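Local coordinates for tryptophan halogenase (Shewanella frigidimarina, PDB 2PYX), which probably catalyses flavin-dependent halogenation of tryptophan or a related substrate, at residues 139-144 against 465-470; 296-301 against 356-361; 408-413 against 438-443. All coordinates share one frame; numbering follows the deposited sequence. Where two conformers were deposited one is given.

Interaction 1: 139-144 against 465-470; sequences EAVCSQ and FQYVLY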
ATOM      1  N   GLU A 139       8.645  20.192   5.205  1.00 12.11           N
ATOM      2  CA  GLU A 139       8.104  21.563   5.250  1.00 15.15           C
ATOM      3  C   GLU A 139       8.586  22.426   4.082  1.00 14.64           C
ATOM      4  O   GLU A 139       7.813  23.259   3.573  1.00 14.66           O
ATOM      5  CB  GLU A 139       8.440  22.229   6.565  1.00 16.40           C
ATOM      6  CG  GLU A 139       7.744  23.604   6.682  1.00 21.30           C
ATOM      7  CD  GLU A 139       7.905  24.274   8.030  1.00 29.17           C
ATOM      8  OE1 GLU A 139       8.179  23.590   9.040  1.00 23.01           O
ATOM      9  OE2 GLU A 139       7.759  25.515   8.070  1.00 37.80           O
ATOM     10  N   ALA A 140       9.850  22.252   3.680  1.00 12.64           N
ATOM     11  CA  ALA A 140      10.435  23.069   2.635  1.00 14.73           C
ATOM     12  C   ALA A 140       9.807  22.824   1.274  1.00 15.13           C
ATOM     13  O   ALA A 140       9.752  23.751   0.450  1.00 15.19           O
ATOM     14  CB  ALA A 140      11.935  22.856   2.560  1.00 15.41           C
ATOM     15  N   VAL A 141       9.338  21.595   0.992  1.00 13.00           N
ATOM     16  CA  VAL A 141       8.974  21.216  -0.375  1.00 12.79           C
ATOM     17  C   VAL A 141       7.526  20.826  -0.565  1.00 14.37           C
ATOM     18  O   VAL A 141       7.093  20.594  -1.679  1.00 13.77           O
ATOM     19  CB  VAL A 141       9.854  20.072  -0.953  1.00 12.33           C
ATOM     20  CG1 VAL A 141      11.328  20.405  -0.862  1.00 16.41           C
ATOM     21  CG2 VAL A 141       9.559  18.762  -0.252  1.00 13.44           C
ATOM     22  N   CYS A 142       6.756  20.723   0.508  1.00 14.27           N
ATOM     23  CA  CYS A 142       5.356  20.388   0.333  0.50 14.14           C
ATOM     24  C   CYS A 142       4.528  21.104   1.371  1.00 15.82           C
ATOM     25  O   CYS A 142       5.053  21.723   2.286  1.00 17.03           O
ATOM     26  CB  CYS A 142       5.103  18.861   0.369  0.50 12.10           C
ATOM     27  SG  CYS A 142       5.030  18.118   2.053  0.50  9.51           S
ATOM     28  N   SER A 143       3.221  21.107   1.150  1.00 14.79           N
ATOM     29  CA  SER A 143       2.311  21.757   2.101  1.00 13.06           C
ATOM     30  C   SER A 143       1.734  20.765   3.101  1.00 15.53           C
ATOM     31  O   SER A 143       1.231  21.146   4.150  1.00 14.82           O
ATOM     32  CB  SER A 143       1.177  22.498   1.367  1.00 16.33           C
ATOM     33  OG  SER A 143       0.369  21.604   0.628  1.00 18.81           O
ATOM     34  N   GLN A 144       1.828  19.466   2.816  1.00 17.25           N
ATOM     35  CA  GLN A 144       1.155  18.470   3.657  1.00 16.98           C
ATOM     36  C   GLN A 144       1.698  18.320   5.050  1.00 18.68           C
ATOM     37  O   GLN A 144       0.994  17.879   5.958  1.00 19.85           O
ATOM     38  CB  GLN A 144       1.189  17.095   2.975  1.00 17.51           C
ATOM     39  CG  GLN A 144       0.064  16.940   2.041  1.00 16.99           C
ATOM     40  CD  GLN A 144       0.010  15.605   1.313  1.00 14.84           C
ATOM     41  OE1 GLN A 144       1.038  15.057   0.973  1.00 14.41           O
ATOM     42  NE2 GLN A 144      -1.208  15.134   1.004  1.00 13.31           N
ATOM     43  N   PHE A 465      12.050   8.165  -1.258  1.00  9.02           N
ATOM     44  CA  PHE A 465      13.337   7.914  -0.655  1.00  9.01           C
ATOM     45  C   PHE A 465      13.880   9.180  -0.030  1.00  8.29           C
ATOM     46  O   PHE A 465      14.449   9.152   1.069  1.00 10.13           O
ATOM     47  CB  PHE A 465      14.302   7.316  -1.666  1.00  9.41           C
ATOM     48  CG  PHE A 465      13.963   5.907  -2.042  1.00 10.39           C
ATOM     49  CD1 PHE A 465      12.999   5.650  -3.000  1.00 15.02           C
ATOM     50  CD2 PHE A 465      14.557   4.837  -1.387  1.00 10.89           C
ATOM     51  CE1 PHE A 465      12.665   4.338  -3.327  1.00 15.09           C
ATOM     52  CE2 PHE A 465      14.226   3.537  -1.698  1.00 10.84           C
ATOM     53  CZ  PHE A 465      13.277   3.289  -2.680  1.00 12.67           C
ATOM     54  N   GLN A 466      13.717  10.318  -0.689  1.00  8.44           N
ATOM     55  CA  GLN A 466      14.144  11.587  -0.105  1.00  9.09           C
ATOM     56  C   GLN A 466      13.395  11.897   1.181  1.00  7.80           C
ATOM     57  O   GLN A 466      13.984  12.319   2.176  1.00  8.85           O
ATOM     58  CB  GLN A 466      13.904  12.723  -1.110  1.00  9.66           C
ATOM     59  CG  GLN A 466      14.712  12.565  -2.403  1.00  9.60           C
ATOM     60  CD  GLN A 466      14.326  13.564  -3.481  1.00 12.50           C
ATOM     61  OE1 GLN A 466      13.261  14.204  -3.408  1.00 12.48           O
ATOM     62  NE2 GLN A 466      15.220  13.736  -4.469  1.00 13.59           N
ATOM     63  N   TYR A 467      12.089  11.690   1.172  1.00  8.06           N
ATOM     64  CA  TYR A 467      11.288  12.033   2.352  1.00  9.21           C
ATOM     65  C   TYR A 467      11.719  11.212   3.564  1.00  9.36           C
ATOM     66  O   TYR A 467      11.770  11.724   4.676  1.00 10.06           O
ATOM     67  CB  TYR A 467       9.813  11.802   2.116  1.00 10.13           C
ATOM     68  CG  TYR A 467       9.127  12.843   1.308  1.00 10.21           C
ATOM     69  CD1 TYR A 467       9.147  14.195   1.697  1.00 10.16           C
ATOM     70  CD2 TYR A 467       8.373  12.496   0.204  1.00  8.53           C
ATOM     71  CE1 TYR A 467       8.435  15.171   0.946  1.00 11.33           C
ATOM     72  CE2 TYR A 467       7.638  13.491  -0.531  1.00  9.18           C
ATOM     73  CZ  TYR A 467       7.701  14.813  -0.152  1.00  9.34           C
ATOM     74  OH  TYR A 467       6.970  15.764  -0.873  1.00 11.23           O
ATOM     75  N   VAL A 468      11.979   9.918   3.365  1.00  8.40           N
ATOM     76  CA  VAL A 468      12.416   9.068   4.468  1.00  7.51           C
ATOM     77  C   VAL A 468      13.853   9.392   4.856  1.00  8.25           C
ATOM     78  O   VAL A 468      14.151   9.607   6.044  1.00  9.05           O
ATOM     79  CB  VAL A 468      12.212   7.567   4.155  1.00  8.59           C
ATOM     80  CG1 VAL A 468      12.859   6.686   5.251  1.00 10.03           C
ATOM     81  CG2 VAL A 468      10.725   7.260   4.065  1.00  9.65           C
ATOM     82  N   LEU A 469      14.765   9.425   3.892  1.00  7.69           N
ATOM     83  CA  LEU A 469      16.172   9.646   4.189  1.00  8.66           C
ATOM     84  C   LEU A 469      16.359  10.933   4.990  1.00  9.72           C
ATOM     85  O   LEU A 469      17.049  10.954   6.006  1.00  9.69           O
ATOM     86  CB  LEU A 469      16.974   9.696   2.886  1.00 10.09           C
ATOM     87  CG  LEU A 469      18.484   9.595   2.949  1.00 10.89           C
ATOM     88  CD1 LEU A 469      18.947   8.240   3.443  1.00 11.51           C
ATOM     89  CD2 LEU A 469      19.111   9.834   1.592  1.00 10.09           C
ATOM     90  N   TYR A 470      15.783  12.020   4.494  1.00  8.93           N
ATOM     91  CA  TYR A 470      15.969  13.325   5.118  1.00 10.02           C
ATOM     92  C   TYR A 470      14.980  13.585   6.235  1.00  9.85           C
ATOM     93  O   TYR A 470      15.260  14.391   7.135  1.00 10.42           O
ATOM     94  CB  TYR A 470      15.995  14.428   4.074  1.00  9.44           C
ATOM     95  CG  TYR A 470      17.147  14.200   3.111  1.00  7.90           C
ATOM     96  CD1 TYR A 470      18.477  14.078   3.551  1.00  8.36           C
ATOM     97  CD2 TYR A 470      16.904  13.966   1.761  1.00  7.81           C
ATOM     98  CE1 TYR A 470      19.508  13.772   2.702  1.00  8.84           C
ATOM     99  CE2 TYR A 470      17.966  13.678   0.889  1.00  6.70           C
ATOM    100  CZ  TYR A 470      19.249  13.578   1.338  1.00  9.14           C
ATOM    101  OH  TYR A 470      20.281  13.263   0.487  1.00 10.74           O
TER
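The phenol ring of Tyr467 is the flat group that meets Val141 and Cys142, and Val141 comes at it obliquely: its CG2 methyl lies 3.9 Å from ring atom CE1 and 4.0 Å from OH of Tyr467. CB of Cys142, in the conformer given, lies 3.8 Å from the hydroxyl OH of Tyr467. One tyrosine side chain thus spans most of the gap between two backbones whose nearest CA atoms, those of Val141 and Tyr467, are 9.9 Å apart. With chi1 at -78°, CG of Tyr467 lies beside the backbone N and opposite the carbonyl carbon, which turns the ring toward Val141 and Cys142 from a CB that does not face the other segment directly. Val141 ends helix 137-141, and Cys142 is the first residue to leave helical backbone angles, so the ring meets the chain where that helix gives way to non-helical chain. The polar end is satisfied outside the two segments, where OH of Tyr467 donates to Ser114 O. Pro112, at the end of strand 108-112, also touches both Cys142 and Tyr467. The chemistry is thus divided along a single side chain: ring carbon and hydroxyl oxygen meet aliphatic groups by van der Waals contact, while the buried hydroxyl has its hydrogen bond from a third piece of chain, which would fix its position as well as satisfy it.

Interaction 2: 296-301 against 356-361; sequences GYVYSS and FIEPLE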
ATOM      1  N   GLY A 296      -2.010  -1.779  15.603  1.00 12.24           N
ATOM      2  CA  GLY A 296      -1.308  -3.041  15.671  1.00 12.03           C
ATOM      3  C   GLY A 296       0.159  -2.879  15.931  1.00 11.79           C
ATOM      4  O   GLY A 296       0.763  -1.928  15.448  1.00 12.06           O
ATOM      5  N   TYR A 297       0.734  -3.821  16.684  1.00 10.19           N
ATOM      6  CA  TYR A 297       2.146  -3.835  16.942  1.00  8.64           C
ATOM      7  C   TYR A 297       2.751  -4.923  16.033  1.00  8.87           C
ATOM      8  O   TYR A 297       2.404  -6.103  16.120  1.00  9.90           O
ATOM      9  CB  TYR A 297       2.419  -4.210  18.401  1.00  9.85           C
ATOM     10  CG  TYR A 297       3.854  -4.166  18.862  1.00  9.47           C
ATOM     11  CD1 TYR A 297       4.843  -3.498  18.147  1.00  7.79           C
ATOM     12  CD2 TYR A 297       4.231  -4.779  20.049  1.00 11.00           C
ATOM     13  CE1 TYR A 297       6.194  -3.466  18.628  1.00  7.81           C
ATOM     14  CE2 TYR A 297       5.539  -4.758  20.494  1.00 10.68           C
ATOM     15  CZ  TYR A 297       6.520  -4.082  19.816  1.00  8.66           C
ATOM     16  OH  TYR A 297       7.806  -4.010  20.228  1.00 10.61           O
ATOM     17  N   VAL A 298       3.617  -4.474  15.110  1.00  8.30           N
ATOM     18  CA  VAL A 298       4.438  -5.329  14.259  1.00  8.33           C
ATOM     19  C   VAL A 298       5.746  -5.524  14.982  1.00  7.15           C
ATOM     20  O   VAL A 298       6.415  -4.550  15.307  1.00  7.51           O
ATOM     21  CB  VAL A 298       4.684  -4.607  12.922  1.00  8.81           C
ATOM     22  CG1 VAL A 298       5.742  -5.332  12.101  1.00  8.64           C
ATOM     23  CG2 VAL A 298       3.392  -4.437  12.177  1.00  9.87           C
ATOM     24  N   TYR A 299       6.142  -6.774  15.168  1.00  7.44           N
ATOM     25  CA  TYR A 299       7.332  -7.045  15.965  1.00  7.83           C
ATOM     26  C   TYR A 299       8.037  -8.356  15.561  1.00  7.74           C
ATOM     27  O   TYR A 299       7.506  -9.155  14.792  1.00  8.08           O
ATOM     28  CB  TYR A 299       6.997  -7.042  17.469  1.00  7.95           C
ATOM     29  CG  TYR A 299       6.062  -8.100  17.942  1.00  7.62           C
ATOM     30  CD1 TYR A 299       4.709  -7.896  17.907  1.00  8.07           C
ATOM     31  CD2 TYR A 299       6.533  -9.309  18.465  1.00 10.21           C
ATOM     32  CE1 TYR A 299       3.820  -8.867  18.324  1.00  9.69           C
ATOM     33  CE2 TYR A 299       5.644 -10.294  18.894  1.00  9.54           C
ATOM     34  CZ  TYR A 299       4.277 -10.049  18.867  1.00  9.52           C
ATOM     35  OH  TYR A 299       3.381 -11.029  19.279  1.00 13.80           O
ATOM     36  N   SER A 300       9.232  -8.535  16.100  1.00  8.41           N
ATOM     37  CA  SER A 300      10.074  -9.727  15.799  1.00  6.82           C
ATOM     38  C   SER A 300      10.040 -10.693  16.956  1.00  7.04           C
ATOM     39  O   SER A 300      10.488 -10.332  18.045  1.00  8.22           O
ATOM     40  CB  SER A 300      11.488  -9.276  15.585  1.00  9.05           C
ATOM     41  OG  SER A 300      12.375 -10.370  15.496  1.00  9.61           O
ATOM     42  N   SER A 301       9.564 -11.908  16.696  1.00  8.48           N
ATOM     43  CA  SER A 301       9.542 -12.939  17.756  1.00  8.98           C
ATOM     44  C   SER A 301      10.918 -13.411  18.174  1.00  8.76           C
ATOM     45  O   SER A 301      11.045 -14.028  19.241  1.00  8.86           O
ATOM     46  CB  SER A 301       8.726 -14.130  17.316  1.00  8.06           C
ATOM     47  OG  SER A 301       9.204 -14.720  16.133  1.00  8.60           O
ATOM     48  N   PHE A 356       3.824 -11.113   0.939  1.00 11.89           N
ATOM     49  CA  PHE A 356       3.320 -10.285   2.003  1.00 12.69           C
ATOM     50  C   PHE A 356       4.421  -9.998   2.983  1.00 12.12           C
ATOM     51  O   PHE A 356       5.152 -10.913   3.402  1.00 13.58           O
ATOM     52  CB  PHE A 356       2.189 -10.978   2.732  1.00 13.59           C
ATOM     53  CG  PHE A 356       1.552 -10.122   3.789  1.00 19.20           C
ATOM     54  CD1 PHE A 356       0.735  -9.069   3.436  1.00 20.08           C
ATOM     55  CD2 PHE A 356       1.839 -10.328   5.121  1.00 19.67           C
ATOM     56  CE1 PHE A 356       0.165  -8.252   4.412  1.00 24.10           C
ATOM     57  CE2 PHE A 356       1.274  -9.520   6.107  1.00 24.95           C
ATOM     58  CZ  PHE A 356       0.457  -8.479   5.748  1.00 20.67           C
ATOM     59  N   ILE A 357       4.446  -8.758   3.446  1.00 12.15           N
ATOM     60  CA  ILE A 357       5.347  -8.343   4.506  1.00 12.03           C
ATOM     61  C   ILE A 357       4.552  -7.441   5.451  1.00 13.10           C
ATOM     62  O   ILE A 357       3.400  -7.098   5.167  1.00 13.37           O
ATOM     63  CB  ILE A 357       6.542  -7.573   3.927  1.00 14.90           C
ATOM     64  CG1 ILE A 357       5.995  -6.485   2.951  1.00 22.29           C
ATOM     65  CG2 ILE A 357       7.483  -8.551   3.166  1.00 13.40           C
ATOM     66  CD1 ILE A 357       6.911  -5.490   2.619  1.00 27.89           C
ATOM     67  N   GLU A 358       5.191  -6.991   6.532  1.00  9.63           N
ATOM     68  CA  GLU A 358       4.576  -5.977   7.391  1.00 10.69           C
ATOM     69  C   GLU A 358       4.005  -4.806   6.581  1.00 10.56           C
ATOM     70  O   GLU A 358       4.566  -4.417   5.528  1.00 11.02           O
ATOM     71  CB  GLU A 358       5.642  -5.427   8.357  1.00  9.12           C
ATOM     72  CG  GLU A 358       6.772  -4.683   7.661  1.00 11.24           C
ATOM     73  CD  GLU A 358       7.929  -4.511   8.574  1.00  9.42           C
ATOM     74  OE1 GLU A 358       8.620  -5.518   8.830  1.00 10.26           O
ATOM     75  OE2 GLU A 358       8.085  -3.380   9.109  1.00 10.05           O
ATOM     76  N   PRO A 359       2.928  -4.187   7.064  1.00 10.03           N
ATOM     77  CA  PRO A 359       2.259  -3.090   6.363  1.00 10.89           C
ATOM     78  C   PRO A 359       2.938  -1.731   6.469  1.00  9.05           C
ATOM     79  O   PRO A 359       2.281  -0.690   6.329  1.00 12.98           O
ATOM     80  CB  PRO A 359       0.884  -3.056   7.041  1.00 11.17           C
ATOM     81  CG  PRO A 359       1.152  -3.540   8.390  1.00 11.03           C
ATOM     82  CD  PRO A 359       2.193  -4.591   8.283  1.00 11.27           C
ATOM     83  N   LEU A 360       4.261  -1.728   6.666  1.00  9.58           N
ATOM     84  CA  LEU A 360       5.032  -0.503   6.663  1.00 10.25           C
ATOM     85  C   LEU A 360       4.978  -0.004   5.228  1.00 14.45           C
ATOM     86  O   LEU A 360       5.345  -0.717   4.293  1.00 12.76           O
ATOM     87  CB  LEU A 360       6.476  -0.774   7.054  1.00  9.43           C
ATOM     88  CG  LEU A 360       7.474   0.375   7.191  1.00 10.54           C
ATOM     89  CD1 LEU A 360       6.990   1.353   8.201  1.00 14.50           C
ATOM     90  CD2 LEU A 360       8.838  -0.122   7.602  1.00 11.21           C
ATOM     91  N   GLU A 361       4.541   1.216   5.068  1.00 12.07           N
ATOM     92  CA  GLU A 361       4.331   1.857   3.777  1.00 10.10           C
ATOM     93  C   GLU A 361       3.192   1.239   2.957  1.00 11.20           C
ATOM     94  O   GLU A 361       3.073   1.558   1.755  1.00 11.77           O
ATOM     95  CB  GLU A 361       5.609   1.977   2.948  1.00  9.43           C
ATOM     96  CG  GLU A 361       6.657   2.844   3.616  1.00 10.28           C
ATOM     97  CD  GLU A 361       6.343   4.327   3.583  1.00 11.20           C
ATOM     98  OE1 GLU A 361       5.373   4.732   2.899  1.00 11.84           O
ATOM     99  OE2 GLU A 361       7.073   5.080   4.244  1.00 10.57           O
TER
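Val298 meets Glu358 and Pro359 with its two methyl groups, one to each neighbour, and the two halves of the contact differ. The tighter half is buried: CG1 of Val298 stands 3.7 Å from CB of Glu358, the two side chains crossing at about a right angle. The looser half faces partly exposed Pro359, whose CD is 4.1 Å from CG2 of Val298, the side chains sliding past one another in opposite directions. With chi1 at 65°, CG of Glu358 lies between the backbone N and the carbonyl carbon; the extended chain beyond it runs on past the valine to the carboxylate's hydrogen-bond donors. There OE2 is hydrogen-bonded to Tyr412 OH and Trp283 NE1, and OE1 to Asn253 ND2, a set that would stabilise the buried carboxylate. Val298 itself is held by backbone bonds to Trp283 on the antiparallel neighbour strand 282-288. The loop after strand 355-356 packs on Val298 near the C-terminal end of strand 292-299, and the side chain of Pro359 is about 9 Å from that of Lys89, the predicted catalytic lysine. A loop packed against a sheet strand and leading to Glu361 is consistent with one side of the predicted tryptophan site of a flavin-dependent halogenase.

Interaction 3: 408-413 against 438-443; sequences LKLHYV and AMLELW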
ATOM      1  N   LEU A 408      11.488  -0.266   2.680  1.00  6.87           N
ATOM      2  CA  LEU A 408      11.114  -0.544   4.076  1.00  7.00           C
ATOM      3  C   LEU A 408      12.337  -0.633   4.953  1.00  7.35           C
ATOM      4  O   LEU A 408      12.407  -0.017   6.000  1.00  8.05           O
ATOM      5  CB  LEU A 408      10.298  -1.817   4.167  1.00  6.69           C
ATOM      6  CG  LEU A 408       8.795  -1.631   3.950  1.00  8.53           C
ATOM      7  CD1 LEU A 408       8.419  -0.914   2.657  1.00 10.55           C
ATOM      8  CD2 LEU A 408       8.070  -2.972   4.069  1.00  8.29           C
ATOM      9  N   LYS A 409      13.345  -1.384   4.508  1.00  7.37           N
ATOM     10  CA  LYS A 409      14.565  -1.540   5.317  1.00  7.13           C
ATOM     11  C   LYS A 409      15.239  -0.197   5.597  1.00  7.72           C
ATOM     12  O   LYS A 409      15.792   0.015   6.691  1.00  8.42           O
ATOM     13  CB  LYS A 409      15.531  -2.482   4.620  1.00  7.22           C
ATOM     14  CG  LYS A 409      16.842  -2.730   5.382  1.00  8.39           C
ATOM     15  CD  LYS A 409      16.582  -3.365   6.795  1.00  9.16           C
ATOM     16  CE  LYS A 409      17.900  -3.728   7.454  1.00  9.82           C
ATOM     17  NZ  LYS A 409      17.760  -4.719   8.599  1.00  7.44           N
ATOM     18  N   LEU A 410      15.223   0.712   4.618  1.00  6.74           N
ATOM     19  CA  LEU A 410      15.775   2.065   4.800  1.00  8.16           C
ATOM     20  C   LEU A 410      15.261   2.724   6.080  1.00  6.31           C
ATOM     21  O   LEU A 410      15.983   3.449   6.731  1.00  8.45           O
ATOM     22  CB  LEU A 410      15.387   2.956   3.592  1.00  7.84           C
ATOM     23  CG  LEU A 410      15.938   4.400   3.608  1.00  8.58           C
ATOM     24  CD1 LEU A 410      17.423   4.451   3.566  1.00 10.29           C
ATOM     25  CD2 LEU A 410      15.372   5.219   2.420  1.00  9.99           C
ATOM     26  N   HIS A 411      13.969   2.534   6.383  1.00  7.27           N
ATOM     27  CA  HIS A 411      13.338   3.167   7.538  1.00  8.00           C
ATOM     28  C   HIS A 411      14.056   2.752   8.812  1.00  7.17           C
ATOM     29  O   HIS A 411      14.132   3.554   9.769  1.00  8.85           O
ATOM     30  CB  HIS A 411      11.867   2.799   7.673  1.00  7.76           C
ATOM     31  CG  HIS A 411      10.967   3.338   6.594  1.00  7.40           C
ATOM     32  ND1 HIS A 411      11.109   2.987   5.261  1.00  8.41           N
ATOM     33  CD2 HIS A 411       9.893   4.161   6.655  1.00  8.16           C
ATOM     34  CE1 HIS A 411      10.135   3.562   4.564  1.00  8.83           C
ATOM     35  NE2 HIS A 411       9.382   4.276   5.384  1.00  9.20           N
ATOM     36  N   TYR A 412      14.530   1.526   8.866  1.00  7.57           N
ATOM     37  CA  TYR A 412      15.230   1.006  10.048  1.00  9.08           C
ATOM     38  C   TYR A 412      16.697   1.357  10.058  1.00  8.23           C
ATOM     39  O   TYR A 412      17.281   1.657  11.098  1.00  8.76           O
ATOM     40  CB  TYR A 412      15.109  -0.524  10.115  1.00  8.69           C
ATOM     41  CG  TYR A 412      13.712  -1.035  10.277  1.00  7.97           C
ATOM     42  CD1 TYR A 412      13.143  -1.130  11.536  1.00  9.27           C
ATOM     43  CD2 TYR A 412      12.919  -1.432   9.197  1.00  8.18           C
ATOM     44  CE1 TYR A 412      11.875  -1.586  11.687  1.00  8.27           C
ATOM     45  CE2 TYR A 412      11.641  -1.923   9.373  1.00  7.94           C
ATOM     46  CZ  TYR A 412      11.116  -1.988  10.627  1.00  7.32           C
ATOM     47  OH  TYR A 412       9.830  -2.470  10.806  1.00  8.92           O
ATOM     48  N   VAL A 413      17.340   1.231   8.913  1.00  6.99           N
ATOM     49  CA  VAL A 413      18.825   1.256   8.878  0.50  8.63           C
ATOM     50  C   VAL A 413      19.415   2.581   9.292  1.00 10.00           C
ATOM     51  O   VAL A 413      20.530   2.638   9.814  1.00 12.30           O
ATOM     52  CB  VAL A 413      19.404   0.973   7.483  0.50 10.54           C
ATOM     53  CG1 VAL A 413      20.977   1.154   7.483  0.50  8.45           C
ATOM     54  CG2 VAL A 413      19.085  -0.378   7.051  0.50 13.70           C
ATOM     55  N   ALA A 438      24.464  -0.277  -1.496  1.00  9.16           N
ATOM     56  CA  ALA A 438      25.048   0.579  -2.532  1.00  9.53           C
ATOM     57  C   ALA A 438      24.448   1.968  -2.497  1.00  8.74           C
ATOM     58  O   ALA A 438      25.141   2.991  -2.648  1.00  9.86           O
ATOM     59  CB  ALA A 438      24.900  -0.035  -3.902  1.00 11.23           C
HETATM   60  N   MSE A 439      23.137   2.030  -2.313  1.00  8.64           N
HETATM   61  CA  MSE A 439      22.452   3.320  -2.248  1.00  9.34           C
HETATM   62  C   MSE A 439      22.848   4.134  -1.035  1.00 10.91           C
HETATM   63  O   MSE A 439      23.055   5.341  -1.113  1.00 11.56           O
HETATM   64  CB  MSE A 439      20.953   3.144  -2.278  1.00  9.98           C
HETATM   65  CG  MSE A 439      20.401   2.719  -3.620  1.00 10.21           C
HETATM   66 SE   MSE A 439      20.785   4.045  -5.078  0.75 14.38          SE
HETATM   67  CE  MSE A 439      21.760   3.117  -5.526  1.00  3.32           C
ATOM     68  N   LEU A 440      22.938   3.470   0.107  1.00  9.20           N
ATOM     69  CA  LEU A 440      23.326   4.154   1.344  1.00 10.70           C
ATOM     70  C   LEU A 440      24.702   4.791   1.230  1.00 11.34           C
ATOM     71  O   LEU A 440      24.934   5.871   1.743  1.00 11.63           O
ATOM     72  CB  LEU A 440      23.280   3.171   2.520  1.00 10.67           C
ATOM     73  CG  LEU A 440      21.866   2.811   2.978  1.00 14.60           C
ATOM     74  CD1 LEU A 440      21.931   1.634   3.946  1.00 18.17           C
ATOM     75  CD2 LEU A 440      21.106   4.005   3.532  1.00 12.84           C
ATOM     76  N   GLU A 441      25.601   4.114   0.528  1.00  8.32           N
ATOM     77  CA  GLU A 441      26.924   4.658   0.276  0.50  8.63           C
ATOM     78  C   GLU A 441      26.837   5.838  -0.688  1.00 10.67           C
ATOM     79  O   GLU A 441      27.408   6.902  -0.421  1.00 11.96           O
ATOM     80  CB  GLU A 441      27.853   3.561  -0.231  0.50 10.40           C
ATOM     81  CG  GLU A 441      29.220   4.025  -0.651  0.50 10.26           C
ATOM     82  CD  GLU A 441      30.029   2.915  -1.303  0.50 14.20           C
ATOM     83  OE1 GLU A 441      29.829   2.555  -2.526  0.50 11.94           O
ATOM     84  OE2 GLU A 441      30.920   2.429  -0.570  0.50 15.03           O
ATOM     85  N   LEU A 442      26.114   5.674  -1.802  1.00  8.42           N
ATOM     86  CA  LEU A 442      25.984   6.754  -2.760  1.00  8.79           C
ATOM     87  C   LEU A 442      25.344   7.986  -2.147  1.00 10.43           C
ATOM     88  O   LEU A 442      25.794   9.115  -2.400  1.00  9.70           O
ATOM     89  CB  LEU A 442      25.175   6.274  -3.962  1.00  8.38           C
ATOM     90  CG  LEU A 442      24.970   7.261  -5.096  1.00 10.27           C
ATOM     91  CD1 LEU A 442      26.308   7.684  -5.652  1.00 11.30           C
ATOM     92  CD2 LEU A 442      24.083   6.669  -6.180  1.00  9.76           C
ATOM     93  N   TRP A 443      24.323   7.786  -1.305  1.00  8.58           N
ATOM     94  CA  TRP A 443      23.554   8.902  -0.781  1.00  8.26           C
ATOM     95  C   TRP A 443      24.314   9.689   0.278  1.00  9.36           C
ATOM     96  O   TRP A 443      23.890  10.790   0.609  1.00 10.32           O
ATOM     97  CB  TRP A 443      22.205   8.422  -0.275  1.00 10.14           C
ATOM     98  CG  TRP A 443      21.332   7.901  -1.350  1.00  8.19           C
ATOM     99  CD1 TRP A 443      21.380   8.233  -2.686  1.00  9.45           C
ATOM    100  CD2 TRP A 443      20.233   6.988  -1.208  1.00  7.56           C
ATOM    101  NE1 TRP A 443      20.370   7.581  -3.366  1.00 11.23           N
ATOM    102  CE2 TRP A 443      19.657   6.813  -2.494  1.00  8.36           C
ATOM    103  CE3 TRP A 443      19.694   6.278  -0.132  1.00  9.73           C
ATOM    104  CZ2 TRP A 443      18.577   5.951  -2.713  1.00 13.08           C
ATOM    105  CZ3 TRP A 443      18.625   5.419  -0.368  1.00 12.47           C
ATOM    106  CH2 TRP A 443      18.096   5.267  -1.641  1.00 12.07           C
TER
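Two leucine torsions bring Leu410 and Leu440 together. In Leu410, chi1 of -178° places CG opposite the backbone N, and the side chain, which leaves its helix at an angle to the partner, ends with CD1 turned to it. In Leu440 chi1 is -74°, which puts CG opposite the carbonyl carbon on a side chain that already starts toward helix 408-413. The branches then divide the work. CD2 of Leu440 lies 3.7 Å from CD1 of Leu410, whereas CD1 of Leu440 lies 3.7 Å from CG1 of Val413 in the conformer given, one of two deposited for that valine. In that conformer Leu440 straddles two residues one helical turn apart. A second partner for Leu410 is Trp443, three residues on from Leu440: its CZ3 is 4.2 Å from CD1 of Leu410, and the methyl sits at the edge of the indole, near its plane. The short axes cross at -57° and approach no closer than 12.2 Å, so the helices meet through the ends of side chains, with their backbones well apart. Helix 462-471 fills in beside the contact, with Phe465 and Val468 on Leu410 and Leu469 on Trp443. The polar edge of the indole is satisfied outside the two segments, NE1 of Trp443 bonding to Asp452 OD2. What joins segments 408-413 and 438-443 is wholly apolar: a few methyls and one indole edge, held by dispersion and the exclusion of water, without the directional constraint that hydrogen bonds would impose.

All three contacts are apolar across their segments, yet their settings differ. Interactions 1 and 2 are buried, while interaction 3 is the most exposed, with Leu440 and Val413 only partly covered. Helix 462-471 of interaction 1 lies against both helices of interaction 3: Phe465 touches Trp443, and Val468 packs on His411. Between interactions 2 and 3 the chemistry turns polar, as helix 408-413 supplies hydrogen-bond partners to the loop 356-361, among them His411 NE2 to Glu361 OE2. The worked example thus sets apolar packing between helices, and between strand and loop, beside carboxylates with more than one hydrogen-bond partner, which lie at and near the predicted substrate site in this enzyme.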